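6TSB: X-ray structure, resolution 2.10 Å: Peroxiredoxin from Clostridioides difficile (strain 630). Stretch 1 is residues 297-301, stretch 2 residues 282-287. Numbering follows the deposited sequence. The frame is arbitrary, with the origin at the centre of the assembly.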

# COMPACT_ATOMS: atom_id res chain seq x y z
N TYR A 297 5.20 8.51 -1.24
CA TYR A 297 5.17 9.80 -0.53
C TYR A 297 4.14 9.73 0.60
O TYR A 297 3.39 8.74 0.66
CB TYR A 297 4.93 10.94 -1.52
CG TYR A 297 3.56 11.05 -2.16
CD1 TYR A 297 3.12 10.16 -3.13
CD2 TYR A 297 2.73 12.12 -1.84
CE1 TYR A 297 1.87 10.31 -3.74
CE2 TYR A 297 1.48 12.28 -2.43
CZ TYR A 297 1.05 11.38 -3.39
OH TYR A 297 -0.19 11.58 -3.95
N LEU A 298 4.11 10.75 1.45
CA LEU A 298 3.18 10.87 2.59
C LEU A 298 2.41 12.20 2.50
O LEU A 298 3.03 13.23 2.13
CB LEU A 298 3.95 10.81 3.91
CG LEU A 298 4.88 9.60 4.09
CD1 LEU A 298 5.30 9.46 5.54
CD2 LEU A 298 4.23 8.32 3.60
N VAL A 299 1.12 12.15 2.85
CA VAL A 299 0.25 13.36 3.03
C VAL A 299 -0.16 13.44 4.51
O VAL A 299 -0.20 12.38 5.19
CB VAL A 299 -0.97 13.36 2.09
CG1 VAL A 299 -0.56 13.46 0.63
CG2 VAL A 299 -1.87 12.15 2.31
N LYS A 300 -0.42 14.66 4.98
CA LYS A 300 -1.04 14.95 6.29
C LYS A 300 -1.67 16.35 6.23
O LYS A 300 -0.92 17.30 5.88
CB LYS A 300 -0.01 14.87 7.42
CG LYS A 300 -0.61 14.54 8.78
CD LYS A 300 0.25 14.98 9.93
CE LYS A 300 -0.36 14.63 11.27
NZ LYS A 300 0.66 14.68 12.35
N ASP A 301 -2.98 16.43 6.53
CA ASP A 301 -3.82 17.67 6.57
C ASP A 301 -3.93 18.27 5.15
O ASP A 301 -3.73 19.52 5.01
CB ASP A 301 -3.29 18.65 7.62
CG ASP A 301 -3.54 18.18 9.04
OD1 ASP A 301 -3.20 17.01 9.35
OD2 ASP A 301 -4.09 18.97 9.83
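Stretch 2, residues 282-287: KNGYEY

Stretch 2 runs antiparallel to stretch 1; the end-to-end directions of the touching parts, CA of Tyr297 to Lys300 against CA of Asn283 to Tyr287, are 141° apart, and the two stretches together bury 428 Å². Tyr297, Leu298 and Val299 are extended strand, whereas the second stretch enters its strand only at Glu286 and Tyr287. Before that, Asn283 (phi/psi 37/46) and Gly284 (73/-8) both have positive phi and form a tight bend, closed by the backbone hydrogen bond from Tyr285 N to Lys282 O (2.9 Å). The register places Leu298 opposite Tyr287 (CA to CA 4.8 Å), Val299 opposite Glu286 (5.3 Å) and Lys300 opposite Tyr285 (5.1 Å). Val299 and Glu286 form the hydrogen-bonded pair: Glu286 N donates to Val299 O at 2.8 Å, almost linearly (174°), and Val299 N donates to Glu286 O at 2.9 Å (160°). Leu298 and Tyr287 are the adjacent non-hydrogen-bonded pair; here Leu298 CA approaches Glu286 O at 3.2 Å in a CA-H...O contact.

Side chains alternate between the faces of the sheet. Val299 and Glu286 share one, with Val299 CG2 packed 3.7 Å from Glu286 CB, while the end of the glutamate leads away and its OE2 is hydrogen-bonded elsewhere in the structure. Leu298 and Tyr287 share the other, where Leu298 CD2 lies 4.3 Å from Tyr287 CD2; Leu298 CB also reaches Tyr285 CD1 at 4.4 Å. The long arm of Lys300, all four chi angles t, spans the bend. Its CD sits over a face of the Tyr285 ring, 3.9 Å from the ring centroid and 8° off the normal, a CH-pi contact, and its NZ donates to Asn283 O at 2.8 Å. The same arm passes close to Gly284: an ideal CB there would lie 3.1 Å from Lys300 CE, a tight approach that glycine avoids.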

# COMPACT_ATOMS: atom_id res chain seq x y z
N LYS A 282 -0.09 6.02 11.07
CA LYS A 282 0.88 6.47 12.11
C LYS A 282 0.91 8.00 12.18
O LYS A 282 1.21 8.61 11.15
CB LYS A 282 2.31 5.98 11.86
CG LYS A 282 3.40 6.75 12.61
CD LYS A 282 3.23 6.80 14.14
CE LYS A 282 4.29 6.05 14.92
NZ LYS A 282 4.61 4.72 14.34
N ASN A 283 0.68 8.56 13.39
CA ASN A 283 0.60 10.00 13.74
C ASN A 283 -0.09 10.78 12.61
O ASN A 283 0.42 11.85 12.23
CB ASN A 283 1.98 10.56 14.12
CG ASN A 283 1.93 11.95 14.73
OD1 ASN A 283 2.91 12.69 14.66
ND2 ASN A 283 0.80 12.33 15.31
N GLY A 284 -1.21 10.25 12.09
CA GLY A 284 -2.09 10.90 11.09
C GLY A 284 -1.49 10.94 9.69
O GLY A 284 -2.21 11.35 8.75
N TYR A 285 -0.22 10.54 9.54
CA TYR A 285 0.52 10.51 8.24
C TYR A 285 -0.05 9.38 7.38
O TYR A 285 -0.09 8.20 7.82
CB TYR A 285 2.03 10.35 8.44
CG TYR A 285 2.75 11.62 8.81
CD1 TYR A 285 2.99 12.60 7.86
CD2 TYR A 285 3.20 11.84 10.10
CE1 TYR A 285 3.65 13.77 8.18
CE2 TYR A 285 3.88 13.01 10.44
CZ TYR A 285 4.09 13.98 9.47
OH TYR A 285 4.74 15.14 9.78
N GLU A 286 -0.49 9.74 6.18
CA GLU A 286 -1.13 8.79 5.24
C GLU A 286 -0.14 8.47 4.12
O GLU A 286 0.48 9.41 3.58
CB GLU A 286 -2.46 9.39 4.77
CG GLU A 286 -3.55 8.36 4.57
CD GLU A 286 -4.92 8.74 5.09
OE1 GLU A 286 -5.04 9.76 5.81
OE2 GLU A 286 -5.87 8.00 4.79
N TYR A 287 0.00 7.18 3.81
CA TYR A 287 0.86 6.63 2.73
C TYR A 287 0.15 6.81 1.38
O TYR A 287 -1.02 6.38 1.25
CB TYR A 287 1.18 5.17 3.03
CG TYR A 287 2.04 4.49 2.00
CD1 TYR A 287 1.49 4.00 0.82
CD2 TYR A 287 3.40 4.32 2.20
CE1 TYR A 287 2.26 3.34 -0.12
CE2 TYR A 287 4.20 3.68 1.26
CZ TYR A 287 3.62 3.19 0.09
OH TYR A 287 4.38 2.54 -0.85